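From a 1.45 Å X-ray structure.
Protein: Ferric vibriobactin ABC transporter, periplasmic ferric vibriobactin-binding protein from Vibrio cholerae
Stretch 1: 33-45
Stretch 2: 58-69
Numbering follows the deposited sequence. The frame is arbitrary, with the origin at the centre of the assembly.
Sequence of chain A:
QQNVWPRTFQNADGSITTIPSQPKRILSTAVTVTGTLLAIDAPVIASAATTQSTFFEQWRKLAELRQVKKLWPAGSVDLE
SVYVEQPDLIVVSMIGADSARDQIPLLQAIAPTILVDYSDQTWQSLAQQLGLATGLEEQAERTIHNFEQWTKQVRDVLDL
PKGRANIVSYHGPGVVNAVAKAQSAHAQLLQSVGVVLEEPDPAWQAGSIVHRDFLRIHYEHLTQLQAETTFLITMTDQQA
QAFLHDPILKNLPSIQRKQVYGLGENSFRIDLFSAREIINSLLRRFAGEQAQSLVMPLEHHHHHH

Stretch 1 (33-45) VTGTLLAIDAPVI
Stretch 2, residues 58-69: QWRKLAELRQVK

L38 is the apolar centre of the contact between residues 33-45 and 58-69, which together bury 523 Å². It lies in the helix 33-39, its CA-to-CB bond points toward the second stretch, and chi1 m (-67°) with chi2 t (166°) places its side chain among four residues: L38 CD1 lies 3.5 Å from W59 CE3 and 4.1 Å from A63 CB, L38 CD2 lies 4.2 Å from V68 CG2, and L38 CB is 4.3 Å from L62 CD2. L62 (chi1 t, chi2 p) and A63 belong to the helix 60-65; L38 CA and A63 CA are 7.5 Å apart. The register, G35 by W59, L38 by A63 and I45 by V68, ascends together in both stretches.

W59, at the N-cap position of this helix, has phi/psi -128/1 and chi1 52° (p), chi2 -104°, which lay one face of its indole against the first helix. G35 CA sits 3.6 Å from the centroid of the five-membered ring, 26° off its normal, and T34 CG2 (chi1 m) 4.1 Å from that of the six-membered ring, 27° off; both are CH-pi contacts. The lack of a side chain at G35 permits the approach, with G35 CA 3.4 Å from W59 NE1; G35 CA and W59 CA are 6.5 Å apart, and an ideal CB on G35 would clash, 2.8 Å from W59 NE1. The indole N-H is satisfied by water 1, whose oxygen accepts from W59 NE1 at 2.8 Å and weakly from G35 N at 3.2 Å.

Beyond the helices, V44 (chi1 p) places CG1 4.3 Å from CG2 of V68 (chi1 t). V44 and V68 are extended, with phi/psi -80/123 and -75/113, while I45 has -110/-6; I45 CA is 4.7 Å from V68 CA, and K69 N donates to I45 O at 3.1 Å with a nearly straight angle of 168°. The K69 side chain leads away. Water 4 donates to V44 O at 2.8 Å and R66 O at 2.9 Å.

At the polar edge, R66 leaves helical conformation (phi/psi -86/6); its CA-to-CB bond points toward the first stretch, and chi1 m, chi2 t and chi3 t carry the guanidinium to the end of the first helix. R66 NH1 donates to L38 O (3.0 Å, 153°), which lies near the guanidinium plane. D41, in a left-handed turn (58/36) with chi1 m, forms a salt bridge: R66 NH2 to D41 OD1 is 2.9 Å, though at 119° the hydrogen bond is weak. Water 2 reinforces this corner, donating to L38 O at 2.9 Å and accepting from R66 NH2 at 3.0 Å; water 3 donates to A42 O at 2.6 Å and accepts weakly from R66 NH1 at 2.9 Å.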

# COMPACT_ATOMS: atom_id res chain seq x y z
N VAL A 33 -1.72 -7.42 -1.25
CA VAL A 33 -2.69 -7.71 -0.21
C VAL A 33 -2.06 -8.53 0.90
O VAL A 33 -2.52 -8.50 2.04
CB VAL A 33 -3.86 -8.47 -0.80
CG1 VAL A 33 -4.81 -8.93 0.30
CG2 VAL A 33 -4.58 -7.57 -1.79
N THR A 34 -0.99 -9.26 0.58
CA THR A 34 -0.38 -10.16 1.57
C THR A 34 0.11 -9.43 2.83
O THR A 34 -0.01 -9.95 3.95
CB THR A 34 0.71 -10.98 0.89
OG1 THR A 34 0.09 -11.74 -0.14
CG2 THR A 34 1.39 -11.92 1.86
N GLY A 35 0.66 -8.23 2.66
CA GLY A 35 1.08 -7.45 3.80
C GLY A 35 -0.03 -7.20 4.82
O GLY A 35 0.20 -7.26 6.02
N THR A 36 -1.24 -6.95 4.33
CA THR A 36 -2.36 -6.69 5.22
C THR A 36 -2.90 -7.97 5.84
O THR A 36 -3.31 -7.97 7.01
CB THR A 36 -3.41 -5.81 4.52
OG1 THR A 36 -2.81 -4.54 4.24
CG2 THR A 36 -4.64 -5.60 5.41
N LEU A 37 -2.87 -9.06 5.09
CA LEU A 37 -3.20 -10.36 5.67
C LEU A 37 -2.25 -10.65 6.84
O LEU A 37 -2.68 -11.07 7.93
CB LEU A 37 -3.16 -11.49 4.63
CG LEU A 37 -4.30 -11.44 3.61
CD1 LEU A 37 -3.97 -12.29 2.41
CD2 LEU A 37 -5.61 -11.91 4.22
N LEU A 38 -0.95 -10.43 6.64
CA LEU A 38 -0.00 -10.61 7.74
C LEU A 38 -0.26 -9.66 8.92
O LEU A 38 -0.10 -10.03 10.09
CB LEU A 38 1.43 -10.46 7.21
CG LEU A 38 1.88 -11.56 6.25
CD1 LEU A 38 3.15 -11.18 5.51
CD2 LEU A 38 2.06 -12.88 6.98
N ALA A 39 -0.66 -8.43 8.60
CA ALA A 39 -0.90 -7.40 9.60
C ALA A 39 -1.97 -7.83 10.61
O ALA A 39 -1.84 -7.54 11.80
CB ALA A 39 -1.33 -6.10 8.91
N ILE A 40 -3.00 -8.51 10.14
CA ILE A 40 -4.09 -8.95 11.01
C ILE A 40 -3.94 -10.40 11.47
O ILE A 40 -4.89 -10.98 12.02
CB ILE A 40 -5.48 -8.73 10.38
CG1 ILE A 40 -5.67 -9.61 9.14
CG2 ILE A 40 -5.67 -7.25 10.03
CD1 ILE A 40 -7.12 -9.60 8.60
N ASP A 41 -2.76 -10.96 11.26
CA ASP A 41 -2.47 -12.35 11.64
C ASP A 41 -3.41 -13.35 11.00
O ASP A 41 -3.77 -14.36 11.61
CB ASP A 41 -2.50 -12.51 13.16
CG ASP A 41 -1.40 -11.75 13.85
OD1 ASP A 41 -0.30 -11.61 13.26
OD2 ASP A 41 -1.63 -11.26 14.97
N ALA A 42 -3.81 -13.10 9.76
CA ALA A 42 -4.65 -14.07 9.06
C ALA A 42 -3.77 -15.25 8.62
O ALA A 42 -2.58 -15.09 8.36
CB ALA A 42 -5.31 -13.44 7.84
N PRO A 43 -4.37 -16.44 8.57
CA PRO A 43 -3.62 -17.65 8.23
C PRO A 43 -3.36 -17.75 6.74
O PRO A 43 -3.87 -18.64 6.05
CB PRO A 43 -4.53 -18.77 8.72
CG PRO A 43 -5.92 -18.17 8.68
CD PRO A 43 -5.75 -16.73 9.02
N VAL A 44 -2.57 -16.81 6.24
CA VAL A 44 -2.15 -16.83 4.84
C VAL A 44 -1.00 -17.81 4.71
O VAL A 44 0.01 -17.72 5.41
CB VAL A 44 -1.81 -15.41 4.27
CG1 VAL A 44 -0.80 -14.68 5.15
CG2 VAL A 44 -1.34 -15.53 2.82
N ILE A 45 -1.18 -18.79 3.84
CA ILE A 45 -0.23 -19.89 3.79
C ILE A 45 0.63 -19.89 2.52
O ILE A 45 1.59 -20.65 2.42
CB ILE A 45 -0.92 -21.27 4.08
CG1 ILE A 45 -2.14 -21.47 3.18
CG2 ILE A 45 -1.35 -21.33 5.54
CD1 ILE A 45 -1.81 -21.80 1.74
N GLN A 58 9.38 -5.00 3.56
CA GLN A 58 8.88 -4.65 4.88
C GLN A 58 8.32 -5.85 5.66
O GLN A 58 8.26 -5.81 6.90
CB GLN A 58 7.84 -3.53 4.82
CG GLN A 58 6.57 -3.89 4.02
CD GLN A 58 6.64 -3.48 2.57
OE1 GLN A 58 7.74 -3.32 2.00
NE2 GLN A 58 5.47 -3.30 1.95
N TRP A 59 7.86 -6.89 4.94
CA TRP A 59 7.27 -8.07 5.60
C TRP A 59 7.86 -9.41 5.17
O TRP A 59 7.43 -10.46 5.67
CB TRP A 59 5.72 -8.10 5.52
CG TRP A 59 5.13 -7.94 4.15
CD1 TRP A 59 4.53 -6.82 3.65
CD2 TRP A 59 5.05 -8.93 3.12
NE1 TRP A 59 4.09 -7.04 2.37
CE2 TRP A 59 4.40 -8.33 2.01
CE3 TRP A 59 5.46 -10.26 3.02
CZ2 TRP A 59 4.14 -9.02 0.83
CZ3 TRP A 59 5.20 -10.94 1.85
CH2 TRP A 59 4.55 -10.32 0.77
N ARG A 60 8.86 -9.39 4.29
CA ARG A 60 9.46 -10.63 3.80
C ARG A 60 9.89 -11.57 4.92
O ARG A 60 9.55 -12.76 4.91
CB ARG A 60 10.65 -10.34 2.89
CG ARG A 60 11.30 -11.61 2.29
CD ARG A 60 12.55 -11.28 1.50
NE ARG A 60 13.51 -10.50 2.28
CZ ARG A 60 14.39 -11.03 3.13
NH1 ARG A 60 14.46 -12.35 3.31
NH2 ARG A 60 15.22 -10.23 3.79
N LYS A 61 10.64 -11.05 5.88
CA LYS A 61 11.17 -11.92 6.94
C LYS A 61 10.05 -12.52 7.79
O LYS A 61 10.14 -13.68 8.20
CB LYS A 61 12.17 -11.16 7.82
CG LYS A 61 13.41 -10.73 7.07
CD LYS A 61 14.46 -10.14 8.00
CE LYS A 61 13.97 -8.85 8.64
NZ LYS A 61 13.71 -7.77 7.63
N LEU A 62 9.00 -11.74 8.05
CA LEU A 62 7.83 -12.24 8.75
C LEU A 62 7.12 -13.34 7.95
O LEU A 62 6.73 -14.37 8.50
CB LEU A 62 6.87 -11.10 9.10
CG LEU A 62 5.63 -11.50 9.90
CD1 LEU A 62 6.02 -12.05 11.25
CD2 LEU A 62 4.69 -10.31 10.05
N ALA A 63 6.98 -13.14 6.64
CA ALA A 63 6.37 -14.15 5.79
C ALA A 63 7.18 -15.45 5.85
O ALA A 63 6.62 -16.54 5.99
CB ALA A 63 6.26 -13.65 4.35
N GLU A 64 8.50 -15.34 5.76
CA GLU A 64 9.37 -16.51 5.85
C GLU A 64 9.24 -17.20 7.21
O GLU A 64 9.15 -18.43 7.29
CB GLU A 64 10.83 -16.12 5.57
CG GLU A 64 11.05 -15.63 4.14
CD GLU A 64 12.48 -15.17 3.87
OE1 GLU A 64 12.73 -14.57 2.80
OE2 GLU A 64 13.36 -15.43 4.73
N LEU A 65 9.21 -16.41 8.27
CA LEU A 65 9.03 -16.97 9.62
C LEU A 65 7.71 -17.76 9.74
O LEU A 65 7.67 -18.83 10.35
CB LEU A 65 9.08 -15.85 10.65
CG LEU A 65 9.10 -16.27 12.12
CD1 LEU A 65 10.28 -17.20 12.38
CD2 LEU A 65 9.17 -15.05 13.03
N ARG A 66 6.65 -17.23 9.15
CA ARG A 66 5.33 -17.86 9.21
C ARG A 66 5.13 -18.93 8.12
O ARG A 66 4.03 -19.49 7.97
CB ARG A 66 4.23 -16.80 9.14
CG ARG A 66 4.19 -15.92 10.37
CD ARG A 66 3.04 -14.92 10.32
NE ARG A 66 3.08 -14.02 11.46
CZ ARG A 66 2.32 -12.94 11.60
NH1 ARG A 66 1.44 -12.60 10.66
NH2 ARG A 66 2.46 -12.19 12.69
N GLN A 67 6.20 -19.21 7.38
CA GLN A 67 6.18 -20.26 6.36
C GLN A 67 5.18 -19.98 5.25
O GLN A 67 4.57 -20.90 4.72
CB GLN A 67 5.93 -21.62 7.00
CG GLN A 67 7.03 -22.04 7.95
CD GLN A 67 6.67 -23.29 8.75
OE1 GLN A 67 6.16 -24.26 8.21
NE2 GLN A 67 6.95 -23.25 10.05
N VAL A 68 5.05 -18.71 4.88
CA VAL A 68 4.20 -18.35 3.75
C VAL A 68 4.95 -18.73 2.48
O VAL A 68 5.99 -18.14 2.17
CB VAL A 68 3.90 -16.84 3.73
CG1 VAL A 68 3.07 -16.46 2.49
CG2 VAL A 68 3.18 -16.42 5.00
N LYS A 69 4.44 -19.71 1.74
CA LYS A 69 5.11 -20.18 0.53
C LYS A 69 5.07 -19.13 -0.57
O LYS A 69 4.01 -18.56 -0.85
CB LYS A 69 4.45 -21.48 0.06
CG LYS A 69 5.13 -22.14 -1.12
CD LYS A 69 4.57 -23.54 -1.32
CE LYS A 69 4.65 -24.34 -0.02
NZ LYS A 69 4.08 -25.73 -0.11
O HOH W 1 1.98 -5.91 0.97
O HOH W 2 1.11 -9.56 12.65
O HOH W 3 -0.26 -14.52 9.36
O HOH W 4 1.40 -19.67 6.84